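Local atomic coordinates of aminotransferase (Neisseria meningitidis Z2491, PDB entry 3JTX), a protein that probably transfers amino groups between amino acids and keto acids with pyridoxal 5'-phosphate, as a member of the class I and II aminotransferases. Residues L237-S242 with S254-G259; G336-F341 with P355-A360; K46-A51 with I287-D292; I311-Q316 with A387-V392; S211-D216 with R301-K306. One frame throughout, in Å; residues are numbered along the deposited sequence.

Interaction 1: L237-S242 with S254-G259; sequences LLMFTS and SGFVAG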
# COMPACT_ATOMS: atom_id res chain seq x y z
N LEU A 237 17.75 -12.34 6.82
CA LEU A 237 18.23 -11.28 5.92
C LEU A 237 17.16 -10.97 4.89
O LEU A 237 16.62 -11.88 4.28
CB LEU A 237 19.47 -11.72 5.14
CG LEU A 237 20.72 -12.16 5.88
CD1 LEU A 237 21.84 -12.42 4.86
CD2 LEU A 237 21.14 -11.10 6.91
N LEU A 238 16.88 -9.68 4.69
CA LEU A 238 15.99 -9.23 3.64
C LEU A 238 16.59 -7.99 3.00
O LEU A 238 16.97 -7.06 3.70
CB LEU A 238 14.62 -8.89 4.20
CG LEU A 238 13.73 -10.05 4.68
CD1 LEU A 238 12.51 -9.43 5.37
CD2 LEU A 238 13.32 -11.00 3.53
N MSE A 239 16.69 -7.99 1.67
CA MSE A 239 17.02 -6.79 0.94
C MSE A 239 15.74 -6.14 0.41
O MSE A 239 14.81 -6.83 0.01
CB MSE A 239 17.96 -7.12 -0.22
CG MSE A 239 17.27 -7.85 -1.34
SE MSE A 239 18.29 -8.07 -2.97
CE MSE A 239 18.41 -6.41 -3.68
N PHE A 240 15.71 -4.81 0.43
CA PHE A 240 14.60 -4.03 -0.08
C PHE A 240 15.14 -3.18 -1.21
O PHE A 240 16.15 -2.47 -1.04
CB PHE A 240 14.04 -3.12 1.03
CG PHE A 240 13.37 -3.85 2.11
CD1 PHE A 240 14.10 -4.50 3.10
CD2 PHE A 240 11.98 -3.91 2.16
CE1 PHE A 240 13.49 -5.18 4.10
CE2 PHE A 240 11.34 -4.61 3.18
CZ PHE A 240 12.09 -5.25 4.15
N THR A 241 14.53 -3.29 -2.39
CA THR A 241 14.92 -2.41 -3.47
C THR A 241 13.76 -1.94 -4.31
O THR A 241 12.61 -2.31 -4.06
CB THR A 241 16.06 -3.00 -4.31
OG1 THR A 241 16.63 -1.94 -5.09
CG2 THR A 241 15.58 -4.16 -5.22
N SER A 242 14.06 -1.11 -5.31
CA SER A 242 13.08 -0.32 -5.98
C SER A 242 13.55 0.06 -7.36
O SER A 242 14.75 0.15 -7.62
CB SER A 242 12.89 0.95 -5.12
OG SER A 242 12.09 1.89 -5.72
N SER A 254 7.06 0.61 -7.53
CA SER A 254 7.44 -0.77 -7.78
C SER A 254 8.87 -1.12 -7.35
O SER A 254 9.84 -0.44 -7.72
CB SER A 254 7.25 -1.07 -9.26
OG SER A 254 7.66 -2.39 -9.59
N GLY A 255 8.99 -2.20 -6.57
CA GLY A 255 10.27 -2.78 -6.24
C GLY A 255 10.07 -4.23 -5.86
O GLY A 255 9.09 -4.88 -6.26
N PHE A 256 11.01 -4.76 -5.08
CA PHE A 256 10.86 -6.09 -4.51
C PHE A 256 11.64 -6.21 -3.22
O PHE A 256 12.51 -5.40 -2.95
CB PHE A 256 11.24 -7.19 -5.51
CG PHE A 256 12.71 -7.26 -5.86
CD1 PHE A 256 13.61 -7.96 -5.08
CD2 PHE A 256 13.19 -6.64 -7.02
CE1 PHE A 256 14.96 -8.05 -5.43
CE2 PHE A 256 14.53 -6.73 -7.39
CZ PHE A 256 15.41 -7.44 -6.60
N VAL A 257 11.27 -7.22 -2.43
CA VAL A 257 11.99 -7.63 -1.24
C VAL A 257 12.46 -9.06 -1.50
O VAL A 257 11.76 -9.84 -2.16
CB VAL A 257 11.12 -7.52 0.02
CG1 VAL A 257 9.86 -8.41 -0.07
CG2 VAL A 257 11.93 -7.87 1.27
N ALA A 258 13.66 -9.40 -1.05
CA ALA A 258 14.22 -10.73 -1.29
C ALA A 258 15.07 -11.21 -0.12
O ALA A 258 15.72 -10.41 0.55
CB ALA A 258 15.05 -10.74 -2.57
N GLY A 259 15.08 -12.52 0.10
CA GLY A 259 15.84 -13.09 1.20
C GLY A 259 15.08 -14.23 1.85
O GLY A 259 14.40 -15.01 1.17
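F256 CG sits between its own backbone N and carbonyl carbon (chi1 68°). T241 OG1 is anti to the backbone N (chi1 -164°), which puts CG2 between the backbone N and the carbonyl carbon, over the F256 ring. The two side chains lie side by side on one face of the sheet. T241 CG2 is offset toward the rim, 3.5 Å from F256 CE2. On the same side of the sheet, SE of selenomethionine M239 meets the ring obliquely, 4.1 Å from F256 CE1. M239 CG rests on A258 CB. Strands 237-242 and 255-259 run antiparallel in the mixed sheet of the large domain of a fold type I aminotransferase, where 255-259 is the strand set against its parallel neighbours. In the hydrogen-bonded pairs, M239 N donates to A258 O at 2.8 Å, and T241 N to F256 O at 3.0 Å in a nearly straight bond (174°). On the other side of the sheet, V257 CG2 covers one face of the F240 ring, 3.8 Å from F240 CE2. G255 and G259 bring bare backbone against S242 and L238. S242 OG hydrogen-bonds to phosphate OP2 of the cofactor-bearing lysine at position 245 and to S244 OG.

Interaction 2: G336-F341 with P355-A360; sequences GDDLAF and PGRFLA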
# COMPACT_ATOMS: atom_id res chain seq x y z
N GLY A 336 32.03 24.23 10.03
CA GLY A 336 31.15 23.35 10.80
C GLY A 336 29.68 23.77 10.90
O GLY A 336 28.89 23.01 11.44
N ASP A 337 29.32 24.95 10.40
CA ASP A 337 27.96 25.46 10.57
C ASP A 337 27.14 25.23 9.29
O ASP A 337 27.10 26.08 8.40
CB ASP A 337 27.98 26.94 10.97
CG ASP A 337 26.62 27.47 11.39
OD1 ASP A 337 25.59 26.81 11.12
OD2 ASP A 337 26.57 28.56 11.98
N ASP A 338 26.49 24.08 9.22
CA ASP A 338 25.73 23.69 8.04
C ASP A 338 24.47 24.54 7.83
O ASP A 338 24.03 24.72 6.69
CB ASP A 338 25.39 22.20 8.08
CG ASP A 338 24.77 21.76 9.39
OD1 ASP A 338 25.48 21.81 10.43
OD2 ASP A 338 23.57 21.38 9.40
N LEU A 339 23.92 25.08 8.92
CA LEU A 339 22.76 25.97 8.84
C LEU A 339 23.16 27.29 8.17
O LEU A 339 22.49 27.75 7.24
CB LEU A 339 22.21 26.25 10.24
CG LEU A 339 20.88 26.99 10.32
CD1 LEU A 339 19.82 26.26 9.46
CD2 LEU A 339 20.46 27.08 11.79
N ALA A 340 24.26 27.88 8.64
CA ALA A 340 24.76 29.15 8.09
C ALA A 340 25.20 28.96 6.63
O ALA A 340 25.01 29.86 5.83
CB ALA A 340 25.90 29.70 8.94
N PHE A 341 25.75 27.78 6.31
CA PHE A 341 26.13 27.43 4.93
C PHE A 341 24.91 27.45 3.98
O PHE A 341 24.93 28.10 2.94
CB PHE A 341 26.79 26.05 4.93
CG PHE A 341 27.59 25.76 3.69
CD1 PHE A 341 28.89 26.23 3.56
CD2 PHE A 341 27.06 24.97 2.68
CE1 PHE A 341 29.63 25.95 2.41
CE2 PHE A 341 27.80 24.68 1.54
CZ PHE A 341 29.08 25.17 1.40
N PRO A 355 20.77 21.22 5.20
CA PRO A 355 21.57 21.10 6.41
C PRO A 355 21.55 19.67 6.95
O PRO A 355 20.48 19.07 7.14
CB PRO A 355 20.88 22.08 7.37
CG PRO A 355 20.34 23.12 6.47
CD PRO A 355 19.83 22.34 5.30
N GLY A 356 22.73 19.10 7.16
CA GLY A 356 22.84 17.70 7.57
C GLY A 356 22.15 17.39 8.88
O GLY A 356 21.67 16.27 9.10
N ARG A 357 22.08 18.38 9.77
CA ARG A 357 21.41 18.19 11.06
C ARG A 357 19.94 17.78 10.89
O ARG A 357 19.36 17.11 11.75
CB ARG A 357 21.55 19.46 11.93
CG ARG A 357 20.71 20.64 11.47
CD ARG A 357 21.07 21.91 12.23
NE ARG A 357 22.46 22.29 11.98
CZ ARG A 357 23.11 23.25 12.63
NH1 ARG A 357 22.51 23.95 13.59
NH2 ARG A 357 24.37 23.52 12.31
N PHE A 358 19.36 18.13 9.75
CA PHE A 358 17.96 17.78 9.48
C PHE A 358 17.73 16.31 9.16
O PHE A 358 16.57 15.86 9.13
CB PHE A 358 17.39 18.66 8.35
CG PHE A 358 17.27 20.14 8.70
CD1 PHE A 358 17.32 20.60 10.01
CD2 PHE A 358 17.06 21.07 7.70
CE1 PHE A 358 17.19 21.97 10.31
CE2 PHE A 358 16.92 22.44 7.98
CZ PHE A 358 16.99 22.88 9.28
N LEU A 359 18.81 15.56 8.89
CA LEU A 359 18.73 14.13 8.57
C LEU A 359 19.17 13.24 9.73
O LEU A 359 19.31 12.01 9.57
CB LEU A 359 19.62 13.82 7.34
CG LEU A 359 19.26 14.56 6.05
CD1 LEU A 359 20.26 14.24 4.93
CD2 LEU A 359 17.86 14.16 5.64
N ALA A 360 19.42 13.85 10.89
CA ALA A 360 20.01 13.14 12.01
C ALA A 360 19.35 13.50 13.34
O ALA A 360 18.72 14.55 13.48
CB ALA A 360 21.49 13.46 12.08
O HOH W 1 26.89 24.30 13.93
O HOH W 2 23.99 26.48 13.75
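D338 and R357 meet in a side-on salt bridge that uses both carboxylate oxygens. R357 NH2 donates to D338 OD1 at 2.8 Å, nearly straight at 168°, and R357 NE donates to D338 OD2 at 3.0 Å. The two planes are turned 53° apart. OD1 is met from above the carboxylate plane, though it lies in the guanidinium plane. OD1 has a second donor in G371 N. OD2 also takes a weak bond from R357 N at 3.4 Å. The arginine thus holds one aspartate with its side chain and, weakly, with its backbone. The R357 chain bends at chi3 to set NE (63°).

D337 is the N-cap of helix 338-349. Its OD1 accepts from A340 N at 3.0 Å and from water 2, which in turn accepts from R357 NH1. D337 OD1 and R357 NH2 form a long salt bridge of charge alone. Water 1 links G336 O and R357 NH2 weakly.

L339 CB lies over the centre of one guanidinium face, 3.9 Å from R357 CZ. L339 CD1 reaches P355 and F358 more loosely. The salt-bridge network of D337, D338 and R357, with L339 over the guanidinium, ties the start of helix 338-349 to the 3-10 turn 356-359. Two acidic groups beside one guanidinium would be expected to favour the charged form of each.

Interaction 3: K46-A51 with I287-D292; sequences KVITDA and IAAWDD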
# COMPACT_ATOMS: atom_id res chain seq x y z
N LYS A 46 11.17 4.80 -22.39
CA LYS A 46 10.12 4.27 -23.24
C LYS A 46 9.93 2.76 -23.12
O LYS A 46 8.82 2.28 -23.28
CB LYS A 46 10.40 4.65 -24.71
CG LYS A 46 9.37 4.16 -25.72
CD LYS A 46 9.57 4.84 -27.09
CE LYS A 46 9.12 3.94 -28.25
NZ LYS A 46 7.68 3.60 -28.15
N VAL A 47 11.00 2.01 -22.85
CA VAL A 47 10.87 0.55 -22.71
C VAL A 47 9.84 0.17 -21.62
O VAL A 47 9.11 -0.80 -21.76
CB VAL A 47 12.23 -0.15 -22.44
CG1 VAL A 47 12.81 0.21 -21.07
CG2 VAL A 47 12.08 -1.65 -22.57
N ILE A 48 9.77 0.98 -20.56
CA ILE A 48 8.84 0.75 -19.46
C ILE A 48 7.42 1.20 -19.84
O ILE A 48 6.44 0.46 -19.63
CB ILE A 48 9.32 1.46 -18.16
CG1 ILE A 48 10.70 0.93 -17.73
CG2 ILE A 48 8.31 1.27 -17.00
CD1 ILE A 48 11.29 1.62 -16.44
N THR A 49 7.29 2.40 -20.40
CA THR A 49 5.97 2.95 -20.70
C THR A 49 5.30 2.15 -21.82
O THR A 49 4.10 1.91 -21.77
CB THR A 49 6.00 4.47 -21.01
OG1 THR A 49 6.92 4.73 -22.06
CG2 THR A 49 6.45 5.26 -19.78
N ASP A 50 6.10 1.69 -22.79
CA ASP A 50 5.61 0.78 -23.82
C ASP A 50 4.95 -0.49 -23.27
O ASP A 50 3.86 -0.86 -23.72
CB ASP A 50 6.76 0.34 -24.74
CG ASP A 50 7.11 1.36 -25.82
OD1 ASP A 50 6.38 2.36 -25.98
OD2 ASP A 50 8.12 1.13 -26.53
N ALA A 51 5.62 -1.15 -22.31
CA ALA A 51 5.13 -2.41 -21.71
C ALA A 51 3.85 -2.19 -20.89
O ALA A 51 2.94 -3.03 -20.90
CB ALA A 51 6.22 -3.04 -20.83
N ILE A 287 8.63 -5.94 -15.19
CA ILE A 287 9.39 -6.98 -15.90
C ILE A 287 10.25 -6.35 -17.00
O ILE A 287 11.47 -6.61 -17.08
CB ILE A 287 8.45 -8.04 -16.52
CG1 ILE A 287 7.81 -8.90 -15.43
CG2 ILE A 287 9.22 -8.97 -17.48
CD1 ILE A 287 6.57 -9.70 -15.89
N ALA A 288 9.64 -5.49 -17.81
CA ALA A 288 10.37 -4.76 -18.85
C ALA A 288 11.54 -3.96 -18.28
O ALA A 288 12.62 -3.94 -18.88
CB ALA A 288 9.42 -3.83 -19.63
N ALA A 289 11.32 -3.32 -17.14
CA ALA A 289 12.35 -2.53 -16.46
C ALA A 289 13.52 -3.37 -15.94
O ALA A 289 14.66 -3.07 -16.23
CB ALA A 289 11.73 -1.72 -15.29
N TRP A 290 13.23 -4.41 -15.17
CA TRP A 290 14.27 -5.28 -14.63
C TRP A 290 15.03 -6.02 -15.73
O TRP A 290 16.22 -6.27 -15.57
CB TRP A 290 13.72 -6.26 -13.59
CG TRP A 290 13.25 -5.62 -12.29
CD1 TRP A 290 11.97 -5.57 -11.83
CD2 TRP A 290 14.05 -4.93 -11.32
NE1 TRP A 290 11.92 -4.90 -10.63
CE2 TRP A 290 13.18 -4.50 -10.30
CE3 TRP A 290 15.41 -4.63 -11.21
CZ2 TRP A 290 13.62 -3.79 -9.19
CZ3 TRP A 290 15.85 -3.93 -10.09
CH2 TRP A 290 14.96 -3.52 -9.09
N ASP A 291 14.35 -6.37 -16.82
CA ASP A 291 14.96 -7.07 -17.95
C ASP A 291 15.92 -6.21 -18.78
O ASP A 291 16.79 -6.74 -19.45
CB ASP A 291 13.88 -7.64 -18.92
CG ASP A 291 13.24 -8.93 -18.43
OD1 ASP A 291 13.71 -9.54 -17.43
OD2 ASP A 291 12.25 -9.35 -19.04
N ASP A 292 15.72 -4.90 -18.79
CA ASP A 292 16.53 -4.01 -19.63
C ASP A 292 17.62 -3.31 -18.83
O ASP A 292 17.37 -2.77 -17.75
CB ASP A 292 15.66 -2.94 -20.26
CG ASP A 292 16.44 -2.05 -21.20
OD1 ASP A 292 16.96 -2.59 -22.18
OD2 ASP A 292 16.56 -0.83 -20.95
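A51 and A288 meet methyl to methyl, with A51 CB 3.5 Å from A288 CB. This is one of two apolar contacts between helix 46-54 and helix 280-291. The second lies beside it, where I48 CD1 is 3.6 Å from A289 CB and I48 CG1 also lies against that methyl. I48 CG1 is anti to the carbonyl carbon (chi1 -60°) and CD1 continues the extended chain (chi2 178°). The branch is thus carried across to the alanine. I48 also packs on S247, in the loop after the cofactor-bearing lysine.

The short helical segments run nearly antiparallel, at 154°, and their axes approach to 8.5 Å. The small alanines A51, A288 and A289 suit this close spacing.

Contacts between carbon and oxygen form the next group. A288 CB sits 3.7 Å from V47 O. At the end of the second helix V47 CG1 lies 3.9 Å from D292 OD2, and the two side chains cross obliquely. That carboxylate oxygen has its polar partner elsewhere, in H295 ND1. D292 also caps a backbone N just past its own segment, at the turn into helix 294-314.

T49 touches L56 of the second subunit, so helix 46-54 also borders the dimer interface.

No hydrogen bond joins the two segments. The contact rests on van der Waals packing of small apolar groups, with no polar bond across it.

Interaction 4: I311-Q316 with A387-V392; sequences IPILQQ and AAEDIV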
# COMPACT_ATOMS: atom_id res chain seq x y z
N ILE A 311 33.04 17.29 -8.78
CA ILE A 311 33.96 16.98 -7.68
C ILE A 311 35.25 17.81 -7.79
O ILE A 311 35.64 18.46 -6.81
CB ILE A 311 34.25 15.46 -7.55
CG1 ILE A 311 33.01 14.72 -7.06
CG2 ILE A 311 35.45 15.21 -6.63
CD1 ILE A 311 32.58 15.06 -5.63
N PRO A 312 35.90 17.81 -8.96
CA PRO A 312 37.13 18.62 -9.06
C PRO A 312 36.90 20.13 -8.87
O PRO A 312 37.81 20.83 -8.40
CB PRO A 312 37.69 18.32 -10.46
CG PRO A 312 36.73 17.43 -11.12
CD PRO A 312 35.60 17.10 -10.21
N ILE A 313 35.71 20.63 -9.22
CA ILE A 313 35.41 22.05 -8.98
C ILE A 313 35.36 22.30 -7.47
O ILE A 313 36.03 23.19 -6.95
CB ILE A 313 34.10 22.51 -9.67
CG1 ILE A 313 34.26 22.46 -11.19
CG2 ILE A 313 33.74 23.94 -9.28
CD1 ILE A 313 32.96 22.68 -11.94
N LEU A 314 34.59 21.48 -6.75
CA LEU A 314 34.44 21.65 -5.31
C LEU A 314 35.77 21.46 -4.57
O LEU A 314 36.04 22.12 -3.55
CB LEU A 314 33.38 20.69 -4.74
CG LEU A 314 31.93 20.95 -5.15
CD1 LEU A 314 31.02 19.83 -4.58
CD2 LEU A 314 31.46 22.36 -4.71
N GLN A 315 36.61 20.57 -5.08
CA GLN A 315 37.90 20.29 -4.44
C GLN A 315 38.87 21.48 -4.43
O GLN A 315 39.88 21.44 -3.74
CB GLN A 315 38.58 19.07 -5.09
CG GLN A 315 37.98 17.74 -4.65
CD GLN A 315 38.53 16.57 -5.44
OE1 GLN A 315 38.98 16.72 -6.58
NE2 GLN A 315 38.50 15.38 -4.83
N GLN A 316 38.55 22.54 -5.16
CA GLN A 316 39.33 23.77 -5.10
C GLN A 316 39.29 24.40 -3.73
O GLN A 316 40.22 25.09 -3.36
CB GLN A 316 38.82 24.79 -6.13
CG GLN A 316 39.07 24.40 -7.57
CD GLN A 316 38.37 25.34 -8.53
OE1 GLN A 316 39.00 26.18 -9.14
NE2 GLN A 316 37.06 25.21 -8.64
N ALA A 387 26.27 25.57 -10.30
CA ALA A 387 26.08 25.58 -8.85
C ALA A 387 27.41 25.37 -8.11
O ALA A 387 27.73 26.10 -7.17
CB ALA A 387 25.05 24.52 -8.43
N ALA A 388 28.21 24.40 -8.57
CA ALA A 388 29.48 24.09 -7.92
C ALA A 388 30.42 25.30 -7.99
O ALA A 388 31.06 25.66 -7.00
CB ALA A 388 30.13 22.86 -8.56
N GLU A 389 30.49 25.91 -9.16
CA GLU A 389 31.29 27.12 -9.36
C GLU A 389 30.85 28.27 -8.46
O GLU A 389 31.67 28.94 -7.85
CB GLU A 389 31.23 27.55 -10.83
CG GLU A 389 32.01 26.63 -11.75
CD GLU A 389 31.73 26.89 -13.23
OE1 GLU A 389 30.80 27.67 -13.55
OE2 GLU A 389 32.45 26.32 -14.07
N ASP A 390 29.54 28.47 -8.36
CA ASP A 390 29.00 29.53 -7.52
C ASP A 390 29.26 29.27 -6.04
O ASP A 390 29.60 30.19 -5.30
CB ASP A 390 27.49 29.73 -7.79
CG ASP A 390 27.21 30.29 -9.20
OD1 ASP A 390 28.15 30.81 -9.84
OD2 ASP A 390 26.07 30.19 -9.68
N ILE A 391 29.13 28.01 -5.60
CA ILE A 391 29.41 27.67 -4.21
C ILE A 391 30.90 27.97 -3.88
O ILE A 391 31.20 28.61 -2.87
CB ILE A 391 29.06 26.19 -3.88
CG1 ILE A 391 27.54 25.97 -3.95
CG2 ILE A 391 29.56 25.79 -2.48
CD1 ILE A 391 27.10 24.51 -4.05
N VAL A 392 31.80 27.53 -4.75
CA VAL A 392 33.24 27.73 -4.55
C VAL A 392 33.60 29.21 -4.43
O VAL A 392 34.39 29.59 -3.55
CB VAL A 392 34.08 27.04 -5.67
CG1 VAL A 392 35.52 27.59 -5.72
CG2 VAL A 392 34.08 25.52 -5.49
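A388 is the first residue of 387-392 to touch segment 311-316. Its methyl fits between two side chains: A388 CB is 3.8 Å from I313 CG2 and 4.1 Å from L314 CD2. I313 CG1 is anti to the carbonyl carbon (chi1 -66°), which leaves CG2 anti to the backbone N and against the backbone from A388 to E389.

E389 follows at the margin of the contact. Its CG is 4.0 Å from I313 CG2 and nearly as close to I313 CD1, and the two side chains cross obliquely. I391 adds little here. It packs on F341 and L345 of helix 338-349 and on I351.

V392 closes the segment. Its CG2 turns to the other helix and comes 3.4 Å from I313 O and 3.9 Å from L314 CA. Its CG1 meets Q316 NE2, and these two side chains cross at about a right angle. That amide nitrogen donates to I313 O at 2.8 Å and 167°, with the oxygen in the amide plane of Q316. I313 O also accepts from Q316 N, so this carbonyl has two donors from within its segment. Q316 OE1 is taken by R396 NH2.

The contact packs helix 294-314 against helix 381-394. No polar bond crosses it. Methyl groups and aliphatic chain make the join, while the carbonyl beside V392 is satisfied from within its own segment.

Interaction 5: S211-D216 with R301-K306; sequences SEIYFD and RLYQEK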
# COMPACT_ATOMS: atom_id res chain seq x y z
N SER A 211 21.55 1.02 -5.40
CA SER A 211 22.56 0.05 -5.86
C SER A 211 23.08 0.28 -7.28
O SER A 211 24.20 -0.14 -7.62
CB SER A 211 22.00 -1.38 -5.79
OG SER A 211 21.01 -1.59 -6.77
N GLU A 212 22.27 0.92 -8.14
CA GLU A 212 22.64 1.10 -9.55
C GLU A 212 23.21 2.47 -9.87
O GLU A 212 23.60 2.70 -11.00
CB GLU A 212 21.44 0.84 -10.47
CG GLU A 212 20.82 -0.53 -10.25
CD GLU A 212 21.87 -1.60 -10.24
OE1 GLU A 212 22.46 -1.82 -11.32
OE2 GLU A 212 22.16 -2.16 -9.16
N ILE A 213 23.27 3.37 -8.89
CA ILE A 213 23.86 4.69 -9.11
C ILE A 213 25.29 4.66 -8.56
O ILE A 213 25.51 4.84 -7.35
CB ILE A 213 23.02 5.82 -8.46
CG1 ILE A 213 21.52 5.69 -8.82
CG2 ILE A 213 23.56 7.16 -8.87
CD1 ILE A 213 21.20 5.64 -10.29
N TYR A 214 26.24 4.41 -9.46
CA TYR A 214 27.65 4.23 -9.12
C TYR A 214 28.55 4.67 -10.26
O TYR A 214 28.08 5.00 -11.35
CB TYR A 214 27.94 2.76 -8.73
CG TYR A 214 27.67 1.72 -9.82
CD1 TYR A 214 28.59 1.47 -10.83
CD2 TYR A 214 26.49 0.98 -9.81
CE1 TYR A 214 28.34 0.52 -11.82
CE2 TYR A 214 26.23 0.03 -10.80
CZ TYR A 214 27.17 -0.20 -11.81
OH TYR A 214 26.94 -1.15 -12.79
N PHE A 215 29.86 4.65 -10.01
CA PHE A 215 30.84 5.23 -10.90
C PHE A 215 31.87 4.22 -11.39
O PHE A 215 32.13 3.21 -10.73
CB PHE A 215 31.54 6.40 -10.18
CG PHE A 215 30.58 7.26 -9.42
CD1 PHE A 215 29.64 8.03 -10.10
CD2 PHE A 215 30.56 7.26 -8.04
CE1 PHE A 215 28.71 8.79 -9.42
CE2 PHE A 215 29.63 8.02 -7.35
CZ PHE A 215 28.70 8.78 -8.04
N ASP A 216 32.40 4.49 -12.58
CA ASP A 216 33.64 3.86 -13.05
C ASP A 216 33.67 2.34 -12.90
O ASP A 216 34.70 1.77 -12.55
CB ASP A 216 34.83 4.48 -12.30
CG ASP A 216 35.04 5.97 -12.64
OD1 ASP A 216 35.19 6.29 -13.84
OD2 ASP A 216 35.08 6.83 -11.71
N ARG A 301 25.28 6.90 -16.69
CA ARG A 301 26.19 7.79 -17.43
C ARG A 301 25.88 9.29 -17.18
O ARG A 301 26.81 10.10 -17.09
CB ARG A 301 26.16 7.46 -18.93
CG ARG A 301 27.15 8.23 -19.79
N LEU A 302 24.60 9.66 -17.08
CA LEU A 302 24.23 11.05 -16.76
C LEU A 302 24.81 11.46 -15.41
O LEU A 302 25.37 12.55 -15.29
CB LEU A 302 22.70 11.24 -16.73
CG LEU A 302 21.90 11.15 -18.03
CD1 LEU A 302 20.40 11.19 -17.72
CD2 LEU A 302 22.28 12.25 -19.04
N TYR A 303 24.70 10.60 -14.40
CA TYR A 303 25.22 10.94 -13.07
C TYR A 303 26.75 10.99 -13.03
O TYR A 303 27.32 11.87 -12.40
CB TYR A 303 24.69 9.98 -12.01
CG TYR A 303 23.21 10.09 -11.72
CD1 TYR A 303 22.67 11.24 -11.13
CD2 TYR A 303 22.35 9.04 -12.00
CE1 TYR A 303 21.31 11.34 -10.83
CE2 TYR A 303 20.99 9.12 -11.70
CZ TYR A 303 20.47 10.27 -11.12
OH TYR A 303 19.12 10.36 -10.83
N GLN A 304 27.39 10.02 -13.67
CA GLN A 304 28.84 9.99 -13.83
C GLN A 304 29.39 11.31 -14.38
O GLN A 304 30.36 11.86 -13.85
CB GLN A 304 29.24 8.82 -14.75
CG GLN A 304 30.70 8.78 -15.19
CD GLN A 304 31.62 7.99 -14.26
OE1 GLN A 304 31.27 6.91 -13.78
NE2 GLN A 304 32.81 8.52 -14.04
N GLU A 305 28.76 11.82 -15.43
CA GLU A 305 29.20 13.06 -16.07
C GLU A 305 29.12 14.20 -15.06
O GLU A 305 30.06 14.98 -14.91
CB GLU A 305 28.33 13.35 -17.30
CG GLU A 305 28.70 14.61 -18.06
CD GLU A 305 27.74 14.93 -19.21
OE1 GLU A 305 26.63 14.34 -19.28
OE2 GLU A 305 28.10 15.81 -20.03
N LYS A 306 28.01 14.29 -14.33
CA LYS A 306 27.85 15.34 -13.34
C LYS A 306 28.96 15.31 -12.28
O LYS A 306 29.57 16.34 -11.99
CB LYS A 306 26.49 15.24 -12.64
CG LYS A 306 25.29 15.44 -13.57
CD LYS A 306 23.98 15.32 -12.81
CE LYS A 306 22.85 14.75 -13.67
NZ LYS A 306 21.57 14.73 -12.90
O HOH W 3 29.17 5.26 -13.95
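Segment 211-216 has no regular helix or strand and runs past helix 294-314, with F215 CA 5.9 Å from Q304 CA and D216 at positive phi (49°). Q304 supplies the polar side of the contact. Its CG is anti to the backbone N, and the chain bends at chi2 to place CD (90°). Q304 OE1 accepts from D216 N at 2.9 Å, in the carbonyl plane and on a lone pair. The same oxygen takes a bond from water 3, which also donates to Y214 O. The water thus joins two carbonyl oxygens across the contact. Q304 NE2 gives D216 OD1 a weak bond of 3.3 Å, while its stronger partner is E308 OE2.

The segment follows strand 203-207 of the large sheet in this aminotransferase fold. Helix 294-314 packs on the segment here and, further along, on helix 381-394. F215 presents its edge to Q304 OE1, with ring and amide planes 82° apart. The oxygen is 3.6 Å from F215 CB. The F215 ring also meets F307.

I213 makes the apolar side. Its CD1 is 3.8 Å from Y303 CE2 and its CG2 3.8 Å from Y303 CD2. Both branches meet the CD2 and CE2 atoms of Y303, and CD1 approaches the ring obliquely. H42 and F327 also meet that ring, and I213 pairs by backbone with S326.

Interaction 1 reaches the cofactor: S242 OG hydrogen-bonds to the phosphate of the modified lysine at position 245. It meets interaction 3 directly: W290 CZ2 is 3.6 Å from F256 CE2, in an edge-to-face ring contact. Interactions 3 and 5 have centres about 20 Å apart and are joined by the succession of helices 280-291 and 294-314. The latter helix carries on from interaction 5 to interaction 4, whose nearest atoms are about 5 Å apart. Interaction 4 touches interaction 2 through I391 CG2 and F341 CZ at 4.0 Å. Interactions 1 and 2 lie on opposite sides of the chain's centre, with centres about 31 Å apart.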